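Local coordinates for protein coclaurine N-methyltransferase (Coptis japonica, PDB 6GKV) that catalyses the S-adenosyl-L-methionine-dependent N-methylation of coclaurine, a tetrahydroisoquinoline, in alkaloid biosynthesis, at residues D113-R118 and L222-H227; F233-E238 and E340-S345; Q1-A6 and D241-F246. All blocks are in the same frame, centred on the assembly; numbering follows the deposited sequence.

Contact 1: D113-R118 and L222-H227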
loop_
_atom_site.group_PDB
_atom_site.type_symbol
_atom_site.label_atom_id
_atom_site.label_comp_id
_atom_site.label_asym_id
_atom_site.label_seq_id
_atom_site.Cartn_x
_atom_site.Cartn_y
_atom_site.Cartn_z
ATOM N N ASP A 113 -20.382 -11.546 -11.697
ATOM C CA ASP A 113 -19.532 -12.657 -12.108
ATOM C C ASP A 113 -18.106 -12.491 -11.598
ATOM O O ASP A 113 -17.518 -13.424 -11.047
ATOM C CB ASP A 113 -19.525 -12.787 -13.629
ATOM C CG ASP A 113 -20.724 -13.553 -14.147
ATOM O OD1 ASP A 113 -21.462 -14.121 -13.316
ATOM O OD2 ASP A 113 -20.920 -13.601 -15.381
ATOM N N LEU A 114 -17.559 -11.292 -11.773
ATOM C CA LEU A 114 -16.194 -11.010 -11.344
ATOM C C LEU A 114 -16.008 -11.185 -9.823
ATOM O O LEU A 114 -14.948 -11.605 -9.369
ATOM C CB LEU A 114 -15.794 -9.595 -11.787
ATOM C CG LEU A 114 -14.357 -9.163 -11.506
ATOM C CD1 LEU A 114 -13.326 -10.196 -11.996
ATOM C CD2 LEU A 114 -14.079 -7.772 -12.085
ATOM N N TYR A 115 -17.037 -10.869 -9.044
ATOM C CA TYR A 115 -17.002 -11.081 -7.600
ATOM C C TYR A 115 -16.863 -12.562 -7.268
ATOM O O TYR A 115 -16.109 -12.941 -6.377
ATOM C CB TYR A 115 -18.266 -10.552 -6.928
ATOM C CG TYR A 115 -18.462 -9.058 -6.964
ATOM C CD1 TYR A 115 -17.386 -8.194 -6.985
ATOM C CD2 TYR A 115 -19.755 -8.508 -6.930
ATOM C CE1 TYR A 115 -17.585 -6.820 -6.960
ATOM C CE2 TYR A 115 -19.963 -7.145 -6.945
ATOM C CZ TYR A 115 -18.868 -6.300 -6.978
ATOM O OH TYR A 115 -19.073 -4.934 -7.001
ATOM N N CYS A 116 -17.619 -13.390 -7.985
ATOM C CA CYS A 116 -17.615 -14.829 -7.752
ATOM C C CYS A 116 -16.293 -15.435 -8.130
ATOM O O CYS A 116 -15.830 -16.368 -7.489
ATOM C CB CYS A 116 -18.730 -15.510 -8.537
ATOM S SG CYS A 116 -20.336 -14.838 -8.158
ATOM N N GLU A 117 -15.704 -14.895 -9.185
ATOM C CA GLU A 117 -14.388 -15.305 -9.643
ATOM C C GLU A 117 -13.347 -14.966 -8.584
ATOM O O GLU A 117 -12.615 -15.846 -8.116
ATOM C CB GLU A 117 -14.072 -14.618 -10.974
ATOM C CG GLU A 117 -12.757 -14.971 -11.647
ATOM C CD GLU A 117 -12.629 -14.279 -13.007
ATOM O OE1 GLU A 117 -13.676 -14.033 -13.653
ATOM O OE2 GLU A 117 -11.493 -13.960 -13.423
ATOM N N ARG A 118 -13.314 -13.699 -8.175
ATOM C CA ARG A 118 -12.249 -13.223 -7.300
ATOM C C ARG A 118 -12.409 -13.698 -5.847
ATOM O O ARG A 118 -11.426 -13.852 -5.120
ATOM C CB ARG A 118 -12.164 -11.694 -7.378
ATOM C CG ARG A 118 -11.708 -11.215 -8.754
ATOM C CD ARG A 118 -11.289 -9.752 -8.756
ATOM N NE ARG A 118 -10.600 -9.422 -9.998
ATOM C CZ ARG A 118 -10.342 -8.192 -10.422
ATOM N NH1 ARG A 118 -10.720 -7.137 -9.711
ATOM N NH2 ARG A 118 -9.698 -8.018 -11.560
ATOM N N LEU A 222 -12.829 -17.228 3.039
ATOM C CA LEU A 222 -12.288 -15.978 2.509
ATOM C C LEU A 222 -13.206 -14.803 2.775
ATOM O O LEU A 222 -14.408 -14.964 2.989
ATOM C CB LEU A 222 -12.027 -16.091 1.005
ATOM C CG LEU A 222 -11.168 -17.299 0.630
ATOM C CD1 LEU A 222 -10.863 -17.348 -0.848
ATOM C CD2 LEU A 222 -9.888 -17.299 1.452
ATOM N N LEU A 223 -12.601 -13.622 2.786
ATOM C CA LEU A 223 -13.297 -12.352 2.835
ATOM C C LEU A 223 -13.012 -11.581 1.545
ATOM O O LEU A 223 -11.855 -11.273 1.257
ATOM C CB LEU A 223 -12.845 -11.524 4.041
ATOM C CG LEU A 223 -13.359 -10.079 3.998
ATOM C CD1 LEU A 223 -14.873 -10.079 4.021
ATOM C CD2 LEU A 223 -12.798 -9.212 5.137
ATOM N N PHE A 224 -14.048 -11.286 0.759
ATOM C CA PHE A 224 -13.852 -10.452 -0.427
ATOM C C PHE A 224 -14.455 -9.051 -0.232
ATOM O O PHE A 224 -15.634 -8.898 0.137
ATOM C CB PHE A 224 -14.450 -11.099 -1.666
ATOM C CG PHE A 224 -14.356 -10.223 -2.891
ATOM C CD1 PHE A 224 -13.148 -10.075 -3.566
ATOM C CD2 PHE A 224 -15.458 -9.527 -3.351
ATOM C CE1 PHE A 224 -13.053 -9.259 -4.686
ATOM C CE2 PHE A 224 -15.365 -8.704 -4.469
ATOM C CZ PHE A 224 -14.160 -8.572 -5.138
ATOM N N LEU A 225 -13.644 -8.031 -0.496
ATOM C CA LEU A 225 -14.042 -6.639 -0.279
ATOM C C LEU A 225 -13.950 -5.758 -1.522
ATOM O O LEU A 225 -12.950 -5.766 -2.212
ATOM C CB LEU A 225 -13.176 -6.019 0.812
ATOM C CG LEU A 225 -13.344 -4.515 1.009
ATOM C CD1 LEU A 225 -14.714 -4.257 1.547
ATOM C CD2 LEU A 225 -12.283 -3.980 1.963
ATOM N N GLU A 226 -14.997 -4.981 -1.781
ATOM C CA GLU A 226 -14.925 -3.899 -2.753
ATOM C C GLU A 226 -15.184 -2.556 -2.061
ATOM O O GLU A 226 -16.150 -2.410 -1.294
ATOM C CB GLU A 226 -15.924 -4.096 -3.897
ATOM C CG GLU A 226 -15.838 -2.996 -4.977
ATOM C CD GLU A 226 -16.934 -3.101 -6.046
ATOM O OE1 GLU A 226 -16.800 -3.926 -6.970
ATOM O OE2 GLU A 226 -17.935 -2.363 -5.968
ATOM N N HIS A 227 -14.308 -1.586 -2.321
ATOM C CA HIS A 227 -14.536 -0.230 -1.867
ATOM C C HIS A 227 -14.080 0.728 -2.931
ATOM O O HIS A 227 -13.091 0.478 -3.600
ATOM C CB HIS A 227 -13.801 0.066 -0.572
ATOM C CG HIS A 227 -12.318 -0.080 -0.671
ATOM N ND1 HIS A 227 -11.483 0.993 -0.896
ATOM C CD2 HIS A 227 -11.517 -1.164 -0.557
ATOM C CE1 HIS A 227 -10.229 0.576 -0.912
ATOM N NE2 HIS A 227 -10.220 -0.729 -0.707
#

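Contact 2: F233-E238 and E340-S345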
loop_
_atom_site.group_PDB
_atom_site.type_symbol
_atom_site.label_atom_id
_atom_site.label_comp_id
_atom_site.label_asym_id
_atom_site.label_seq_id
_atom_site.Cartn_x
_atom_site.Cartn_y
_atom_site.Cartn_z
ATOM N N PHE A 233 -4.371 8.931 -1.963
ATOM C CA PHE A 233 -4.653 9.464 -0.638
ATOM C C PHE A 233 -5.995 8.991 -0.093
ATOM O O PHE A 233 -6.777 8.337 -0.784
ATOM C CB PHE A 233 -4.549 11.008 -0.610
ATOM C CG PHE A 233 -5.376 11.742 -1.655
ATOM C CD1 PHE A 233 -6.723 12.003 -1.448
ATOM C CD2 PHE A 233 -4.775 12.262 -2.802
ATOM C CE1 PHE A 233 -7.472 12.708 -2.387
ATOM C CE2 PHE A 233 -5.524 12.975 -3.744
ATOM C CZ PHE A 233 -6.871 13.188 -3.534
ATOM N N ALA A 234 -6.229 9.264 1.180
ATOM C CA ALA A 234 -7.459 8.827 1.817
ATOM C C ALA A 234 -8.019 9.995 2.605
ATOM O O ALA A 234 -7.259 10.883 3.016
ATOM C CB ALA A 234 -7.208 7.617 2.722
ATOM N N TYR A 235 -9.336 10.017 2.811
ATOM C CA TYR A 235 -9.921 11.133 3.562
ATOM C C TYR A 235 -11.370 10.955 3.986
ATOM O O TYR A 235 -12.192 10.344 3.279
ATOM C CB TYR A 235 -9.796 12.439 2.762
ATOM C CG TYR A 235 -10.399 12.436 1.363
ATOM C CD1 TYR A 235 -9.808 11.727 0.324
ATOM C CD2 TYR A 235 -11.535 13.185 1.074
ATOM C CE1 TYR A 235 -10.346 11.740 -0.962
ATOM C CE2 TYR A 235 -12.079 13.203 -0.198
ATOM C CZ TYR A 235 -11.471 12.482 -1.216
ATOM O OH TYR A 235 -11.998 12.499 -2.481
ATOM N N HIS A 236 -11.661 11.473 5.178
ATOM C CA HIS A 236 -13.041 11.698 5.616
ATOM C C HIS A 236 -13.737 12.560 4.562
ATOM O O HIS A 236 -13.142 13.539 4.086
ATOM C CB HIS A 236 -13.101 12.421 6.968
ATOM C CG HIS A 236 -12.684 11.597 8.148
ATOM N ND1 HIS A 236 -13.504 10.640 8.718
ATOM C CD2 HIS A 236 -11.572 11.643 8.923
ATOM C CE1 HIS A 236 -12.898 10.109 9.765
ATOM N NE2 HIS A 236 -11.722 10.700 9.913
ATOM N N TYR A 237 -14.969 12.226 4.175
ATOM C CA TYR A 237 -15.663 13.110 3.226
ATOM C C TYR A 237 -16.247 14.289 4.009
ATOM O O TYR A 237 -17.430 14.313 4.319
ATOM C CB TYR A 237 -16.721 12.345 2.377
ATOM C CG TYR A 237 -16.667 12.836 0.935
ATOM C CD1 TYR A 237 -15.438 13.197 0.416
ATOM C CD2 TYR A 237 -17.788 12.899 0.080
ATOM C CE1 TYR A 237 -15.290 13.671 -0.837
ATOM C CE2 TYR A 237 -17.627 13.363 -1.261
ATOM C CZ TYR A 237 -16.369 13.751 -1.690
ATOM O OH TYR A 237 -16.085 14.238 -2.951
ATOM N N GLU A 238 -15.358 15.228 4.361
ATOM C CA GLU A 238 -15.684 16.506 5.015
ATOM C C GLU A 238 -15.193 17.657 4.137
ATOM O O GLU A 238 -14.164 17.528 3.500
ATOM C CB GLU A 238 -15.026 16.631 6.397
ATOM C CG GLU A 238 -15.153 15.427 7.314
ATOM C CD GLU A 238 -14.183 15.471 8.502
ATOM O OE1 GLU A 238 -13.252 16.309 8.493
ATOM O OE2 GLU A 238 -14.353 14.659 9.444
ATOM N N GLU A 340 -8.395 7.476 -13.687
ATOM C CA GLU A 340 -7.142 7.094 -13.056
ATOM C C GLU A 340 -6.868 7.926 -11.814
ATOM O O GLU A 340 -5.723 8.115 -11.429
ATOM C CB GLU A 340 -5.989 7.229 -14.072
ATOM C CG GLU A 340 -6.025 6.131 -15.129
ATOM C CD GLU A 340 -5.748 4.746 -14.510
ATOM O OE1 GLU A 340 -4.847 4.658 -13.641
ATOM O OE2 GLU A 340 -6.432 3.751 -14.866
ATOM N N GLU A 341 -7.933 8.437 -11.204
ATOM C CA GLU A 341 -7.831 9.136 -9.928
ATOM C C GLU A 341 -8.685 8.427 -8.864
ATOM O O GLU A 341 -8.167 7.761 -7.972
ATOM C CB GLU A 341 -8.261 10.595 -10.076
ATOM C CG GLU A 341 -7.370 11.418 -11.000
ATOM C CD GLU A 341 -5.969 11.628 -10.450
ATOM O OE1 GLU A 341 -5.738 11.345 -9.266
ATOM O OE2 GLU A 341 -5.090 12.100 -11.194
ATOM N N TRP A 342 -9.998 8.616 -8.952
ATOM C CA TRP A 342 -10.939 7.937 -8.073
ATOM C C TRP A 342 -11.381 6.673 -8.785
ATOM O O TRP A 342 -11.634 6.692 -9.998
ATOM C CB TRP A 342 -12.127 8.845 -7.732
ATOM C CG TRP A 342 -11.761 9.973 -6.793
ATOM C CD1 TRP A 342 -11.620 9.887 -5.441
ATOM C CD2 TRP A 342 -11.474 11.340 -7.143
ATOM N NE1 TRP A 342 -11.273 11.115 -4.923
ATOM C CE2 TRP A 342 -11.185 12.010 -5.930
ATOM C CE3 TRP A 342 -11.482 12.052 -8.343
ATOM C CZ2 TRP A 342 -10.881 13.383 -5.910
ATOM C CZ3 TRP A 342 -11.184 13.419 -8.303
ATOM C CH2 TRP A 342 -10.883 14.063 -7.098
ATOM N N MET A 343 -11.456 5.574 -8.039
ATOM C CA MET A 343 -11.666 4.272 -8.646
ATOM C C MET A 343 -12.118 3.227 -7.635
ATOM O O MET A 343 -12.454 3.551 -6.490
ATOM C CB MET A 343 -10.376 3.805 -9.335
ATOM C CG MET A 343 -9.120 3.927 -8.446
ATOM S SD MET A 343 -7.574 3.455 -9.281
ATOM C CE MET A 343 -7.127 4.966 -10.122
ATOM N N ALA A 344 -12.100 1.973 -8.075
ATOM C CA ALA A 344 -12.532 0.845 -7.267
ATOM C C ALA A 344 -11.398 -0.129 -6.946
ATOM O O ALA A 344 -10.587 -0.492 -7.802
ATOM C CB ALA A 344 -13.663 0.112 -7.963
ATOM N N SER A 345 -11.362 -0.549 -5.687
ATOM C CA SER A 345 -10.372 -1.494 -5.171
ATOM C C SER A 345 -11.002 -2.798 -4.720
ATOM O O SER A 345 -11.991 -2.798 -3.966
ATOM C CB SER A 345 -9.620 -0.858 -4.002
ATOM O OG SER A 345 -8.753 -1.780 -3.362
#

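Contact 3: Q1-A6 and D241-F246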
loop_
_atom_site.group_PDB
_atom_site.type_symbol
_atom_site.label_atom_id
_atom_site.label_comp_id
_atom_site.label_asym_id
_atom_site.label_seq_id
_atom_site.Cartn_x
_atom_site.Cartn_y
_atom_site.Cartn_z
ATOM N N GLN A 1 -17.331 36.289 2.565
ATOM C CA GLN A 1 -18.515 37.131 2.747
ATOM C C GLN A 1 -19.640 36.720 1.799
ATOM O O GLN A 1 -20.615 36.061 2.175
ATOM C CB GLN A 1 -18.193 38.619 2.495
ATOM C CG GLN A 1 -16.710 39.001 2.446
ATOM C CD GLN A 1 -16.092 39.214 3.819
ATOM O OE1 GLN A 1 -16.800 39.378 4.817
ATOM N NE2 GLN A 1 -14.761 39.221 3.873
ATOM N N THR A 2 -19.477 37.138 0.550
ATOM C CA THR A 2 -20.501 36.985 -0.470
ATOM C C THR A 2 -20.333 35.688 -1.234
ATOM O O THR A 2 -21.218 35.286 -1.993
ATOM C CB THR A 2 -20.469 38.147 -1.468
ATOM O OG1 THR A 2 -21.371 37.869 -2.548
ATOM C CG2 THR A 2 -19.057 38.323 -2.015
ATOM N N LYS A 3 -19.181 35.048 -1.035
ATOM C CA LYS A 3 -18.912 33.745 -1.625
ATOM C C LYS A 3 -19.591 32.633 -0.825
ATOM O O LYS A 3 -19.819 31.543 -1.344
ATOM C CB LYS A 3 -17.409 33.491 -1.702
ATOM C CG LYS A 3 -16.706 33.553 -0.360
ATOM C CD LYS A 3 -15.275 33.055 -0.501
ATOM C CE LYS A 3 -14.616 32.869 0.853
ATOM N NZ LYS A 3 -13.228 32.360 0.710
ATOM N N LYS A 4 -19.896 32.917 0.442
ATOM C CA LYS A 4 -20.676 32.000 1.268
ATOM C C LYS A 4 -22.110 31.980 0.764
ATOM O O LYS A 4 -22.731 30.915 0.651
ATOM C CB LYS A 4 -20.626 32.397 2.749
ATOM C CG LYS A 4 -19.242 32.200 3.369
ATOM C CD LYS A 4 -19.268 32.112 4.897
ATOM C CE LYS A 4 -17.858 31.897 5.449
ATOM N NZ LYS A 4 -16.790 32.477 4.576
ATOM N N ALA A 5 -22.610 33.171 0.437
ATOM C CA ALA A 5 -23.959 33.359 -0.081
ATOM C C ALA A 5 -24.096 32.984 -1.562
ATOM O O ALA A 5 -25.155 32.529 -1.995
ATOM C CB ALA A 5 -24.394 34.802 0.142
ATOM N N ALA A 6 -23.040 33.197 -2.340
ATOM C CA ALA A 6 -22.987 32.705 -3.716
ATOM C C ALA A 6 -23.226 31.191 -3.776
ATOM O O ALA A 6 -23.919 30.696 -4.659
ATOM C CB ALA A 6 -21.645 33.052 -4.349
ATOM N N ASP A 241 -12.962 23.446 2.422
ATOM C CA ASP A 241 -13.178 24.741 3.022
ATOM C C ASP A 241 -14.632 25.141 2.758
ATOM O O ASP A 241 -15.387 24.370 2.162
ATOM C CB ASP A 241 -12.202 25.772 2.458
ATOM C CG ASP A 241 -12.284 25.901 0.944
ATOM O OD1 ASP A 241 -13.134 25.244 0.298
ATOM O OD2 ASP A 241 -11.497 26.686 0.389
ATOM N N ASP A 242 -15.012 26.342 3.188
ATOM C CA ASP A 242 -16.377 26.826 3.032
ATOM C C ASP A 242 -16.844 26.872 1.576
ATOM O O ASP A 242 -18.028 26.673 1.301
ATOM C CB ASP A 242 -16.508 28.210 3.661
ATOM C CG ASP A 242 -16.309 28.181 5.161
ATOM O OD1 ASP A 242 -17.223 27.700 5.864
ATOM O OD2 ASP A 242 -15.241 28.629 5.634
ATOM N N ASP A 243 -15.916 27.121 0.650
ATOM C CA ASP A 243 -16.246 27.164 -0.772
ATOM C C ASP A 243 -16.464 25.779 -1.389
ATOM O O ASP A 243 -16.864 25.673 -2.547
ATOM C CB ASP A 243 -15.168 27.921 -1.552
ATOM C CG ASP A 243 -15.158 29.417 -1.240
ATOM O OD1 ASP A 243 -14.664 29.808 -0.163
ATOM O OD2 ASP A 243 -15.654 30.206 -2.072
ATOM N N ASP A 244 -16.200 24.728 -0.614
ATOM C CA ASP A 244 -16.459 23.346 -1.035
ATOM C C ASP A 244 -17.929 23.001 -0.820
ATOM O O ASP A 244 -18.343 22.662 0.291
ATOM C CB ASP A 244 -15.562 22.371 -0.263
ATOM C CG ASP A 244 -15.763 20.896 -0.659
ATOM O OD1 ASP A 244 -16.560 20.586 -1.576
ATOM O OD2 ASP A 244 -15.094 20.032 -0.038
ATOM N N TRP A 245 -18.703 23.088 -1.896
ATOM C CA TRP A 245 -20.117 22.739 -1.868
ATOM C C TRP A 245 -20.330 21.278 -2.267
ATOM O O TRP A 245 -21.367 20.692 -1.963
ATOM C CB TRP A 245 -20.918 23.665 -2.804
ATOM C CG TRP A 245 -20.482 23.544 -4.193
ATOM C CD1 TRP A 245 -19.486 24.258 -4.802
ATOM C CD2 TRP A 245 -20.961 22.621 -5.162
ATOM N NE1 TRP A 245 -19.322 23.837 -6.106
ATOM C CE2 TRP A 245 -20.234 22.811 -6.361
ATOM C CE3 TRP A 245 -21.959 21.625 -5.155
ATOM C CZ2 TRP A 245 -20.438 22.081 -7.528
ATOM C CZ3 TRP A 245 -22.184 20.880 -6.329
ATOM C CH2 TRP A 245 -21.416 21.105 -7.491
ATOM N N PHE A 246 -19.338 20.683 -2.927
ATOM C CA PHE A 246 -19.486 19.353 -3.537
ATOM C C PHE A 246 -19.440 18.202 -2.518
ATOM O O PHE A 246 -20.129 17.172 -2.664
ATOM C CB PHE A 246 -18.387 19.155 -4.605
ATOM C CG PHE A 246 -18.366 17.765 -5.231
ATOM C CD1 PHE A 246 -19.297 17.405 -6.195
ATOM C CD2 PHE A 246 -17.401 16.843 -4.874
ATOM C CE1 PHE A 246 -19.284 16.144 -6.767
ATOM C CE2 PHE A 246 -17.395 15.587 -5.431
ATOM C CZ PHE A 246 -18.334 15.242 -6.382
#

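Contact 1: D113-R118 and L222-H227
At the edge of the Tyr115 ring, near its plane, sits the carboxylate oxygen Glu226 OE1, while the edge of the Phe224 ring receives Tyr115 CE1. The two rings meet obliquely, with planes at 54° and Tyr115 CD1 lying 3.3 Å from Phe224 CE2. Farther round the Phe224 ring, Arg118 CB approaches CE1 to 3.7 Å; chiefly this root of the arginine joins the contact, for the chain then runs away with Leu114 CD2 over one face of its guanidinium. The polar link is a very short hydrogen bond, 2.5 Å from Tyr115 OH to Glu226 OE1. Glu226 spans the gap because its chain is extended, CG standing anti to the backbone N (chi1 -178°), and its carboxylate is turned 57° from the phenol ring. Lys91 NZ also bonds Tyr115 OH. His346 bonds Glu226 OE1 through NE2 and Arg118 NH1 through ND1, and sets its ring edge-to-face with Phe224. A phenylalanine in place of Tyr115 could still pack on Phe224, but would probably leave Glu226 OE1 and Lys91 NZ without the hydroxyl that joins them. Helix 104-118 thus packs on strand 221-230, the segment axes 9.5 Å apart, as a helix covering the central sheet of a Rossmann-like methyltransferase, close to its S-adenosyl-L-homocysteine site.

Contact 2: F233-E238 and E340-S345
Tyr235 and Trp342 meet through their polar edges: Trp342 NE1 donates to Tyr235 OH over 2.9 Å. The bond is distinctly bent, with an angle of 136° at the hydrogen, and the hydroxyl lies 27° out of the indole plane. Seen from the tyrosine, NE1 stands at the ring edge near the plane, and the two side chains cross at about a right angle. Besides NE1, the same hydroxyl touches Trp342 CE2 at 3.6 Å and CZ2 at 3.7 Å, which makes this corner the compact part of the contact. Tyr235 reaches it with CG placed between its backbone N and carbonyl carbon (chi1 56°), and on its own segment the ring is flanked by Phe233 and Tyr237, whose edges meet CD1 and CD2 respectively. Trp342 begins strand 342-350, the antiparallel strand set between 221-230 and 272-279 in the seven-stranded sheet characteristic of Rossmann-like methyltransferases, whereas Tyr235 belongs to a small two-stranded antiparallel sheet with 257-258. The indole of Trp342 also rests on Met333 and Phe334, two residues of the N-methylheliamine pocket, and thus probably lies just behind the pocket wall. Away from the bond the fit is loose: Phe233 CZ comes no nearer to Trp342 CZ2 than 4.7 Å, and little surface is buried overall. On the more exposed flank Glu340 turns instead to the dimer partner, where its carboxylate accepts hydrogen bonds from Thr43 OG1 and Tyr44 N of the second subunit.

Contact 3: Q1-A6 and D241-F246
Lys3 lays its aliphatic chain across the carboxylate of Asp243 and ends in a salt bridge, NZ to OD1 at 3.1 Å. Its CG occupies the position between backbone N and carbonyl carbon (chi1 58°), and from there the chain is fully extended, which carries CD to 3.3 Å from Asp243 OD2 before the ammonium reaches the other oxygen. The two side chains cross at about a right angle, and NZ meets OD1 on its syn side, 22° out of the carboxylate plane. Lys4 behaves differently: its chain, extended as far as CE, brings CE to 4.0 Å from Asp242 CG. The bend at its last torsion (chi4 29°) sets only where Lys4 NZ stands, 4.3 Å from Asp242 OD2, too far for a salt bridge, though the charges probably still attract. Both aspartates lie at the middle of a type I turn closed by Asp244 N to Asp241 O. This exposed charge pairing lies far from the ligands and joins the first turn of helix 2-16 to the loop between strands 235-236 and 257-258; just beyond it Trp245 packs on Ile7, Leu10, Leu11 and Leu14 of that helix and on Ile28 of helix 21-39.

How the contacts relate
Contacts 1 and 2 share the central sheet, with centres 19 Å apart: neighbouring strands 221-230 and 342-350 join them through a probable hydrogen bond from Ser345 N to His227 O, 2.9 Å. Both approach the ligands. Tyr115 of contact 1 has its side chain about 6 Å from S-adenosyl-L-homocysteine, while the side chains of Glu226 in contact 1 and Trp342 in contact 2 each lie about 7 Å from N-methylheliamine. Contact 3 is peripheral, its centre 23 Å from that of contact 2, yet Tyr237 OH touches Phe246 CE2 at 3.1 Å where the two meet. Contacts 1 and 3 lie on opposite sides of the chain's centre, about 15 Å apart at their nearest atoms.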